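Local coordinates for protein beta-glucosidase (Saccharopolyspora erythraea D, PDB 5M6G) that probably hydrolyses terminal, non-reducing beta-D-glucosyl residues to release beta-D-glucose, as a magnesium-binding member of glycosyl hydrolase family 3, at residues Thr141-Thr152 with His401-Ser412; Ala163-Ala171 with Leu392-His401. One frame throughout, in Å; residues are numbered along the deposited sequence.

In the fold
Both contacts use helix 399-412, which leads into strand 414-418 of the mixed sheet, and both share His401. Contact 1 (141-152 with 401-412) is the more deeply buried, its centre about 13 Å from the centre of the chain; it is built largely from van der Waals contacts of small and apolar groups and has no direct hydrogen bond across it. Contact 2 (163-171 with 392-401), centred about 17 Å out, is partly buried and mixes an apolar patch round Ala171 with carboxylates, a histidine and a hydrated magnesium ion. The two meet where Thr141 OG1 of contact 1 probably hydrogen-bonds Glu168 OE2 of contact 2, so the apolar crossing runs directly into the ionic site.

Contact 1 (Thr141-Thr152 with His401-Ser412); sequences TIYPHNIGLGAT and HRELARQAVRES. With MG (magnesium ion), chain E.
A helix crossing, extended by the loop in front of it, brings Thr141-Pro144 and helix 146-152 onto helix 401-412. The helix axes approach to 7.9 Å at 71°. At Gly148 there is little room: a side chain there would run into Ser412 CB, which comes within 3.1 Å of Gly148 O, while Ser412 OG turns back to Val409 O. Thr152 behaves alike: its OG1 sits between the backbone N and the carbonyl carbon (chi1 71°) and bonds Leu149 O, leaving CG2 to press on Ser412 N at 3.5 Å. Where the two segments end, one water donates to both Thr152 O and Glu411 OE1.

Along the loop, Pro144 lays CG against Ala408 CB (3.8 Å) and Val409 CG2. The Tyr143 ring takes Ala405 CB obliquely at CD1 (3.5 Å), and its OH reaches His401 CB at 3.5 Å. Thr141 turns CG2 to Ala405 CB (3.9 Å), while its OG1 lies beside His401 CB and bonds Glu168. The methyl groups of Ala405 and Ala408 are small enough for Tyr143 and Pro144 to lie close. Such contact over glycine, alanine and serine is characteristic of tight helix-helix packing, here between the N-terminal domain and the helix leading to strand 414-418.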
loop_
_atom_site.group_PDB
_atom_site.type_symbol
_atom_site.label_atom_id
_atom_site.label_comp_id
_atom_site.label_asym_id
_atom_site.label_seq_id
_atom_site.Cartn_x
_atom_site.Cartn_y
_atom_site.Cartn_z
ATOM N N THR A 141 -5.061 -13.379 0.245
ATOM C CA THR A 141 -4.038 -13.358 -0.795
ATOM C C THR A 141 -3.121 -12.155 -0.613
ATOM O O THR A 141 -3.596 -11.032 -0.434
ATOM C CB THR A 141 -4.704 -13.285 -2.170
ATOM O OG1 THR A 141 -5.744 -14.267 -2.258
ATOM C CG2 THR A 141 -3.690 -13.513 -3.275
ATOM N N ILE A 142 -1.809 -12.378 -0.681
ATOM C CA ILE A 142 -0.838 -11.292 -0.549
ATOM C C ILE A 142 -0.168 -11.081 -1.903
ATOM O O ILE A 142 0.586 -11.938 -2.384
ATOM C CB ILE A 142 0.191 -11.567 0.554
ATOM C CG1 ILE A 142 -0.514 -11.793 1.908
ATOM C CG2 ILE A 142 1.209 -10.416 0.630
ATOM C CD1 ILE A 142 -1.354 -10.611 2.380
ATOM N N TYR A 143 -0.442 -9.930 -2.514
ATOM C CA TYR A 143 0.045 -9.570 -3.836
ATOM C C TYR A 143 1.415 -8.919 -3.731
ATOM O O TYR A 143 1.815 -8.468 -2.651
ATOM C CB TYR A 143 -0.962 -8.630 -4.523
ATOM C CG TYR A 143 -2.279 -9.331 -4.799
ATOM C CD1 TYR A 143 -2.434 -10.150 -5.920
ATOM C CD2 TYR A 143 -3.344 -9.217 -3.919
ATOM C CE1 TYR A 143 -3.628 -10.827 -6.156
ATOM C CE2 TYR A 143 -4.545 -9.874 -4.148
ATOM C CZ TYR A 143 -4.678 -10.684 -5.261
ATOM O OH TYR A 143 -5.866 -11.342 -5.485
ATOM N N PRO A 144 2.185 -8.895 -4.821
ATOM C CA PRO A 144 3.443 -8.139 -4.806
ATOM C C PRO A 144 3.197 -6.697 -4.388
ATOM O O PRO A 144 2.158 -6.107 -4.703
ATOM C CB PRO A 144 3.928 -8.227 -6.258
ATOM C CG PRO A 144 3.336 -9.518 -6.770
ATOM C CD PRO A 144 1.968 -9.582 -6.107
ATOM N N HIS A 145 4.149 -6.135 -3.651
ATOM C CA HIS A 145 4.046 -4.718 -3.345
ATOM C C HIS A 145 4.176 -3.887 -4.624
ATOM O O HIS A 145 4.591 -4.372 -5.688
ATOM C CB HIS A 145 5.097 -4.302 -2.316
ATOM C CG HIS A 145 4.651 -4.465 -0.892
ATOM N ND1 HIS A 145 3.547 -3.816 -0.372
ATOM C CD2 HIS A 145 5.159 -5.212 0.118
ATOM C CE1 HIS A 145 3.407 -4.140 0.901
ATOM N NE2 HIS A 145 4.368 -4.994 1.222
ATOM N N ASN A 146 3.811 -2.610 -4.495
ATOM C CA ASN A 146 3.650 -1.735 -5.655
ATOM C C ASN A 146 4.904 -1.660 -6.527
ATOM O O ASN A 146 4.796 -1.592 -7.757
ATOM C CB ASN A 146 3.246 -0.329 -5.194
ATOM C CG ASN A 146 1.773 -0.240 -4.846
ATOM O OD1 ASN A 146 1.021 -1.172 -5.098
ATOM N ND2 ASN A 146 1.350 0.895 -4.284
ATOM N N ILE A 147 6.096 -1.645 -5.929
ATOM C CA ILE A 147 7.294 -1.462 -6.750
ATOM C C ILE A 147 7.414 -2.595 -7.769
ATOM O O ILE A 147 7.650 -2.353 -8.959
ATOM C CB ILE A 147 8.557 -1.314 -5.873
ATOM C CG1 ILE A 147 9.796 -1.067 -6.744
ATOM C CG2 ILE A 147 8.792 -2.546 -4.978
ATOM C CD1 ILE A 147 11.057 -0.760 -5.951
ATOM N N GLY A 148 7.180 -3.843 -7.338
ATOM C CA GLY A 148 7.173 -4.950 -8.284
ATOM C C GLY A 148 6.034 -4.861 -9.282
ATOM O O GLY A 148 6.207 -5.176 -10.463
ATOM N N LEU A 149 4.852 -4.421 -8.826
ATOM C CA LEU A 149 3.753 -4.186 -9.757
ATOM C C LEU A 149 4.135 -3.149 -10.810
ATOM O O LEU A 149 3.793 -3.300 -11.988
ATOM C CB LEU A 149 2.499 -3.755 -8.994
ATOM C CG LEU A 149 1.951 -4.818 -8.023
ATOM C CD1 LEU A 149 0.582 -4.381 -7.424
ATOM C CD2 LEU A 149 1.838 -6.225 -8.681
ATOM N N GLY A 150 4.844 -2.089 -10.409
ATOM C CA GLY A 150 5.317 -1.123 -11.393
ATOM C C GLY A 150 6.277 -1.755 -12.379
ATOM O O GLY A 150 6.254 -1.450 -13.574
ATOM N N ALA A 151 7.123 -2.664 -11.891
ATOM C CA ALA A 151 8.053 -3.382 -12.760
ATOM C C ALA A 151 7.341 -4.234 -13.801
ATOM O O ALA A 151 7.911 -4.483 -14.867
ATOM C CB ALA A 151 8.986 -4.250 -11.913
ATOM N N THR A 152 6.096 -4.657 -13.545
ATOM C CA THR A 152 5.390 -5.447 -14.554
ATOM C C THR A 152 5.071 -4.637 -15.797
ATOM O O THR A 152 4.887 -5.227 -16.868
ATOM C CB THR A 152 4.068 -6.001 -14.017
ATOM O OG1 THR A 152 3.135 -4.917 -13.871
ATOM C CG2 THR A 152 4.268 -6.706 -12.682
ATOM N N HIS A 401 -7.573 -16.217 -7.035
ATOM C CA HIS A 401 -6.853 -15.015 -6.636
ATOM C C HIS A 401 -5.362 -15.276 -6.465
ATOM O O HIS A 401 -4.531 -14.413 -6.785
ATOM C CB HIS A 401 -7.470 -14.470 -5.361
ATOM C CG HIS A 401 -8.814 -13.864 -5.582
ATOM N ND1 HIS A 401 -9.551 -13.283 -4.574
ATOM C CD2 HIS A 401 -9.562 -13.759 -6.708
ATOM C CE1 HIS A 401 -10.693 -12.839 -5.070
ATOM N NE2 HIS A 401 -10.717 -13.101 -6.365
ATOM N N ARG A 402 -4.996 -16.455 -5.956
ATOM C CA ARG A 402 -3.581 -16.776 -5.846
ATOM C C ARG A 402 -2.945 -16.965 -7.217
ATOM O O ARG A 402 -1.764 -16.651 -7.396
ATOM C CB ARG A 402 -3.390 -18.013 -4.968
ATOM C CG ARG A 402 -3.753 -17.739 -3.520
ATOM C CD ARG A 402 -3.389 -18.892 -2.616
ATOM N NE ARG A 402 -3.945 -18.697 -1.280
ATOM C CZ ARG A 402 -3.324 -18.068 -0.288
ATOM N NH1 ARG A 402 -2.112 -17.563 -0.477
ATOM N NH2 ARG A 402 -3.912 -17.948 0.896
ATOM N N GLU A 403 -3.711 -17.446 -8.200
ATOM C CA GLU A 403 -3.189 -17.549 -9.560
ATOM C C GLU A 403 -2.913 -16.168 -10.144
ATOM O O GLU A 403 -1.906 -15.962 -10.838
ATOM C CB GLU A 403 -4.178 -18.320 -10.443
ATOM C CG GLU A 403 -3.750 -18.500 -11.895
ATOM C CD GLU A 403 -2.355 -19.112 -12.034
ATOM O OE1 GLU A 403 -1.951 -19.936 -11.183
ATOM O OE2 GLU A 403 -1.622 -18.760 -12.988
ATOM N N LEU A 404 -3.811 -15.216 -9.892
ATOM C CA LEU A 404 -3.578 -13.838 -10.310
ATOM C C LEU A 404 -2.333 -13.276 -9.644
ATOM O O LEU A 404 -1.527 -12.590 -10.283
ATOM C CB LEU A 404 -4.801 -12.982 -9.967
ATOM C CG LEU A 404 -4.751 -11.474 -10.211
ATOM C CD1 LEU A 404 -4.580 -11.215 -11.684
ATOM C CD2 LEU A 404 -6.033 -10.823 -9.701
ATOM N N ALA A 405 -2.165 -13.556 -8.351
ATOM C CA ALA A 405 -1.000 -13.061 -7.636
ATOM C C ALA A 405 0.277 -13.673 -8.195
ATOM O O ALA A 405 1.273 -12.973 -8.391
ATOM C CB ALA A 405 -1.131 -13.372 -6.150
ATOM N N ARG A 406 0.260 -14.985 -8.444
ATOM C CA ARG A 406 1.407 -15.656 -9.044
ATOM C C ARG A 406 1.772 -15.036 -10.387
ATOM O O ARG A 406 2.959 -14.912 -10.726
ATOM C CB ARG A 406 1.085 -17.147 -9.200
ATOM C CG ARG A 406 2.242 -18.000 -9.691
ATOM C CD ARG A 406 1.826 -19.462 -9.792
ATOM N NE ARG A 406 2.905 -20.278 -10.353
ATOM C CZ ARG A 406 2.792 -21.572 -10.643
ATOM N NH1 ARG A 406 1.647 -22.195 -10.430
ATOM N NH2 ARG A 406 3.818 -22.241 -11.160
ATOM N N GLN A 407 0.769 -14.660 -11.179
ATOM C CA GLN A 407 1.066 -14.023 -12.452
ATOM C C GLN A 407 1.736 -12.671 -12.227
ATOM O O GLN A 407 2.653 -12.293 -12.967
ATOM C CB GLN A 407 -0.215 -13.897 -13.287
ATOM C CG GLN A 407 -0.001 -13.266 -14.676
ATOM C CD GLN A 407 0.875 -14.119 -15.592
ATOM O OE1 GLN A 407 0.957 -15.339 -15.434
ATOM N NE2 GLN A 407 1.528 -13.475 -16.557
ATOM N N ALA A 408 1.331 -11.954 -11.173
ATOM C CA ALA A 408 1.979 -10.684 -10.855
ATOM C C ALA A 408 3.404 -10.903 -10.361
ATOM O O ALA A 408 4.310 -10.133 -10.701
ATOM C CB ALA A 408 1.160 -9.918 -9.814
ATOM N N VAL A 409 3.626 -11.950 -9.554
ATOM C CA VAL A 409 4.989 -12.295 -9.157
ATOM C C VAL A 409 5.859 -12.501 -10.391
ATOM O O VAL A 409 6.933 -11.897 -10.522
ATOM C CB VAL A 409 4.994 -13.545 -8.257
ATOM C CG1 VAL A 409 6.447 -13.987 -7.980
ATOM C CG2 VAL A 409 4.233 -13.272 -6.959
ATOM N N ARG A 410 5.397 -13.348 -11.319
ATOM C CA ARG A 410 6.132 -13.625 -12.554
ATOM C C ARG A 410 6.520 -12.338 -13.266
ATOM O O ARG A 410 7.694 -12.101 -13.571
ATOM C CB ARG A 410 5.283 -14.473 -13.507
ATOM C CG ARG A 410 5.148 -15.915 -13.175
ATOM C CD ARG A 410 4.068 -16.533 -14.048
ATOM N NE ARG A 410 3.588 -17.782 -13.473
ATOM C CZ ARG A 410 2.322 -18.178 -13.510
ATOM N NH1 ARG A 410 1.402 -17.418 -14.093
ATOM N NH2 ARG A 410 1.977 -19.333 -12.959
ATOM N N GLU A 411 5.525 -11.504 -13.558
ATOM C CA GLU A 411 5.762 -10.333 -14.384
ATOM C C GLU A 411 6.570 -9.265 -13.660
ATOM O O GLU A 411 7.161 -8.406 -14.319
ATOM C CB GLU A 411 4.422 -9.769 -14.872
ATOM C CG GLU A 411 3.669 -10.735 -15.794
ATOM C CD GLU A 411 2.395 -10.135 -16.386
ATOM O OE1 GLU A 411 2.363 -8.911 -16.641
ATOM O OE2 GLU A 411 1.427 -10.897 -16.597
ATOM N N SER A 412 6.625 -9.305 -12.324
ATOM C CA SER A 412 7.362 -8.297 -11.577
ATOM C C SER A 412 8.860 -8.573 -11.543
ATOM O O SER A 412 9.635 -7.654 -11.249
ATOM C CB SER A 412 6.826 -8.196 -10.146
ATOM O OG SER A 412 7.147 -9.348 -9.381
HETATM MG MG MG E . -12.452 -12.942 -7.681
HETATM O O HOH W 1 4.616 -7.775 -17.873
HETATM O O HOH W 2 -13.292 -14.604 -7.150
HETATM O O HOH W 3 -11.288 -13.731 -9.268
HETATM O O HOH W 4 -11.473 -11.171 -8.620
HETATM O O HOH W 5 -14.033 -12.616 -9.319
#

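Contact 2 (Ala163-Ala171 with Leu392-His401). With MG (magnesium ion), chain E.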
loop_
_atom_site.group_PDB
_atom_site.type_symbol
_atom_site.label_atom_id
_atom_site.label_comp_id
_atom_site.label_asym_id
_atom_site.label_seq_id
_atom_site.Cartn_x
_atom_site.Cartn_y
_atom_site.Cartn_z
ATOM N N ALA A 163 -9.426 -5.424 -8.244
ATOM C CA ALA A 163 -10.744 -6.056 -8.172
ATOM C C ALA A 163 -10.736 -7.271 -7.254
ATOM O O ALA A 163 -11.684 -7.480 -6.484
ATOM C CB ALA A 163 -11.215 -6.454 -9.570
ATOM N N ALA A 164 -9.690 -8.096 -7.327
ATOM C CA ALA A 164 -9.620 -9.256 -6.445
ATOM C C ALA A 164 -9.441 -8.831 -4.995
ATOM O O ALA A 164 -10.057 -9.412 -4.091
ATOM C CB ALA A 164 -8.490 -10.192 -6.881
ATOM N N THR A 165 -8.596 -7.822 -4.755
ATOM C CA THR A 165 -8.452 -7.261 -3.416
ATOM C C THR A 165 -9.798 -6.775 -2.891
ATOM O O THR A 165 -10.175 -7.063 -1.748
ATOM C CB THR A 165 -7.434 -6.116 -3.438
ATOM O OG1 THR A 165 -6.145 -6.640 -3.787
ATOM C CG2 THR A 165 -7.345 -5.451 -2.081
ATOM N N ALA A 166 -10.545 -6.059 -3.730
ATOM C CA ALA A 166 -11.824 -5.510 -3.291
ATOM C C ALA A 166 -12.784 -6.623 -2.877
ATOM O O ALA A 166 -13.510 -6.489 -1.885
ATOM C CB ALA A 166 -12.427 -4.646 -4.398
ATOM N N GLU A 167 -12.781 -7.740 -3.611
ATOM C CA GLU A 167 -13.621 -8.867 -3.219
ATOM C C GLU A 167 -13.257 -9.374 -1.836
ATOM O O GLU A 167 -14.146 -9.648 -1.017
ATOM C CB GLU A 167 -13.509 -9.998 -4.233
ATOM C CG GLU A 167 -14.397 -9.841 -5.437
ATOM C CD GLU A 167 -14.340 -11.063 -6.317
ATOM O OE1 GLU A 167 -13.224 -11.599 -6.504
ATOM O OE2 GLU A 167 -15.401 -11.501 -6.796
ATOM N N GLU A 168 -11.953 -9.509 -1.549
ATOM C CA GLU A 168 -11.560 -10.080 -0.265
ATOM C C GLU A 168 -11.828 -9.108 0.873
ATOM O O GLU A 168 -12.123 -9.537 1.996
ATOM C CB GLU A 168 -10.089 -10.516 -0.310
ATOM C CG GLU A 168 -9.861 -11.541 -1.406
ATOM C CD GLU A 168 -8.591 -12.359 -1.230
ATOM O OE1 GLU A 168 -7.923 -12.242 -0.183
ATOM O OE2 GLU A 168 -8.279 -13.130 -2.150
ATOM N N VAL A 169 -11.753 -7.807 0.592
ATOM C CA VAL A 169 -12.082 -6.798 1.595
ATOM C C VAL A 169 -13.588 -6.765 1.825
ATOM O O VAL A 169 -14.058 -6.758 2.967
ATOM C CB VAL A 169 -11.528 -5.422 1.168
ATOM C CG1 VAL A 169 -12.078 -4.297 2.067
ATOM C CG2 VAL A 169 -10.008 -5.447 1.196
ATOM N N ALA A 170 -14.366 -6.768 0.744
ATOM C CA ALA A 170 -15.817 -6.686 0.881
ATOM C C ALA A 170 -16.378 -7.907 1.598
ATOM O O ALA A 170 -17.425 -7.814 2.250
ATOM C CB ALA A 170 -16.469 -6.520 -0.492
ATOM N N ALA A 171 -15.685 -9.048 1.498
ATOM C CA ALA A 171 -16.073 -10.244 2.239
ATOM C C ALA A 171 -16.063 -9.997 3.739
ATOM O O ALA A 171 -16.841 -10.615 4.474
ATOM C CB ALA A 171 -15.131 -11.401 1.898
ATOM N N LEU A 392 -18.970 -13.622 -0.219
ATOM C CA LEU A 392 -17.651 -13.429 -0.807
ATOM C C LEU A 392 -16.522 -14.023 0.028
ATOM O O LEU A 392 -15.374 -14.039 -0.436
ATOM C CB LEU A 392 -17.391 -11.934 -1.022
ATOM C CG LEU A 392 -18.254 -11.238 -2.079
ATOM C CD1 LEU A 392 -17.941 -9.744 -2.125
ATOM C CD2 LEU A 392 -18.054 -11.869 -3.452
ATOM N N LEU A 393 -16.810 -14.491 1.243
ATOM C CA LEU A 393 -15.768 -15.099 2.065
ATOM C C LEU A 393 -15.045 -16.254 1.375
ATOM O O LEU A 393 -13.826 -16.394 1.595
ATOM C CB LEU A 393 -16.363 -15.550 3.406
ATOM C CG LEU A 393 -16.660 -14.432 4.411
ATOM C CD1 LEU A 393 -17.537 -14.923 5.562
ATOM C CD2 LEU A 393 -15.361 -13.809 4.932
ATOM N N PRO A 394 -15.687 -17.094 0.551
ATOM C CA PRO A 394 -14.915 -18.149 -0.135
ATOM C C PRO A 394 -13.873 -17.621 -1.110
ATOM O O PRO A 394 -12.975 -18.385 -1.496
ATOM C CB PRO A 394 -15.997 -18.966 -0.860
ATOM C CG PRO A 394 -17.228 -18.736 -0.068
ATOM C CD PRO A 394 -17.137 -17.297 0.373
ATOM N N THR A 395 -13.945 -16.352 -1.524
ATOM C CA THR A 395 -12.919 -15.844 -2.429
ATOM C C THR A 395 -11.621 -15.524 -1.715
ATOM O O THR A 395 -10.601 -15.343 -2.385
ATOM C CB THR A 395 -13.384 -14.580 -3.170
ATOM O OG1 THR A 395 -13.399 -13.464 -2.271
ATOM C CG2 THR A 395 -14.771 -14.777 -3.761
ATOM N N VAL A 396 -11.641 -15.433 -0.385
ATOM C CA VAL A 396 -10.493 -14.935 0.368
ATOM C C VAL A 396 -9.386 -15.983 0.335
ATOM O O VAL A 396 -9.544 -17.088 0.866
ATOM C CB VAL A 396 -10.885 -14.590 1.811
ATOM C CG1 VAL A 396 -9.646 -14.145 2.601
ATOM C CG2 VAL A 396 -11.976 -13.503 1.840
ATOM N N GLY A 397 -8.255 -15.633 -0.278
ATOM C CA GLY A 397 -7.200 -16.608 -0.473
ATOM C C GLY A 397 -7.529 -17.714 -1.451
ATOM O O GLY A 397 -6.822 -18.729 -1.484
ATOM N N SER A 398 -8.569 -17.540 -2.262
ATOM C CA SER A 398 -9.004 -18.567 -3.196
ATOM C C SER A 398 -7.924 -18.857 -4.237
ATOM O O SER A 398 -7.038 -18.041 -4.498
ATOM C CB SER A 398 -10.274 -18.118 -3.907
ATOM O OG SER A 398 -9.992 -16.945 -4.668
ATOM N N ALA A 399 -8.037 -20.030 -4.868
ATOM C CA ALA A 399 -7.052 -20.439 -5.866
ATOM C C ALA A 399 -6.991 -19.458 -7.034
ATOM O O ALA A 399 -5.905 -19.163 -7.542
ATOM C CB ALA A 399 -7.362 -21.855 -6.368
ATOM N N GLU A 400 -8.141 -18.931 -7.469
ATOM C CA GLU A 400 -8.135 -18.006 -8.602
ATOM C C GLU A 400 -7.401 -16.714 -8.259
ATOM O O GLU A 400 -6.672 -16.165 -9.093
ATOM C CB GLU A 400 -9.561 -17.692 -9.061
ATOM C CG GLU A 400 -10.452 -18.892 -9.309
ATOM C CD GLU A 400 -11.253 -19.307 -8.091
ATOM O OE1 GLU A 400 -12.443 -18.911 -7.996
ATOM O OE2 GLU A 400 -10.727 -20.043 -7.230
ATOM N N HIS A 401 -7.573 -16.217 -7.035
ATOM C CA HIS A 401 -6.853 -15.015 -6.636
ATOM C C HIS A 401 -5.362 -15.276 -6.465
ATOM O O HIS A 401 -4.531 -14.413 -6.785
ATOM C CB HIS A 401 -7.470 -14.470 -5.361
ATOM C CG HIS A 401 -8.814 -13.864 -5.582
ATOM N ND1 HIS A 401 -9.551 -13.283 -4.574
ATOM C CD2 HIS A 401 -9.562 -13.759 -6.708
ATOM C CE1 HIS A 401 -10.693 -12.839 -5.070
ATOM N NE2 HIS A 401 -10.717 -13.101 -6.365
HETATM MG MG MG E . -12.452 -12.942 -7.681
HETATM O O HOH W 5 -14.033 -12.616 -9.319
HETATM O O HOH W 2 -13.292 -14.604 -7.150
HETATM O O HOH W 3 -11.288 -13.731 -9.268
HETATM O O HOH W 4 -11.473 -11.171 -8.620
#
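Glu168 carries CG anti to its carbonyl carbon (chi1 -59°) and continues in an extended chain, which sends its carboxylate from helix 163-170 to the imidazole of His401; the histidine, with CG likewise anti to the carbonyl carbon, comes from the opposite direction. His401 ND1 donates to Glu168 OE2 over 2.7 Å, fairly straight at 162°, on the anti lone pair of that oxygen. Carboxylate and ring planes lie only 17° apart. The same OE2 is met from above its plane by Gly397 N at 3.1 Å, so two donors grip one buried oxygen, with the Thr141 hydroxyl as a probable third partner. Gly397 follows Val396 in a type II turn, where its positive phi favours glycine.

The ring is sandwiched between Ala164 CB, over the centre of one face in a CH-pi contact, and Ser398 OG over the opposite face, nearer the rim, which limits its turning. NE2 is thereby aimed at the magnesium ion, 2.2 Å away. Glu167, one residue before Glu168, supplies OE1 at 1.9 Å to the same magnesium; four waters complete six ligands, and Glu167 OE2 accepts a weak bond from one of them.

Farther along, Ala171 CB packs on Leu392 CB (3.7 Å) and Val396 CG2 (3.8 Å). Thr395 OG1 turns back to Leu392 O at 2.8 Å, bracing the 3-10 segment.

Replacing Glu168 by an alanine here would probably leave His401 ND1 and Gly397 N without their acceptor and the imidazole freer to rotate off the metal. The chemistry implies a second-shell role: by accepting from ND1, Glu168 probably keeps the proton there and the NE2 lone pair turned to magnesium, and its negative charge is likely to strengthen that bond.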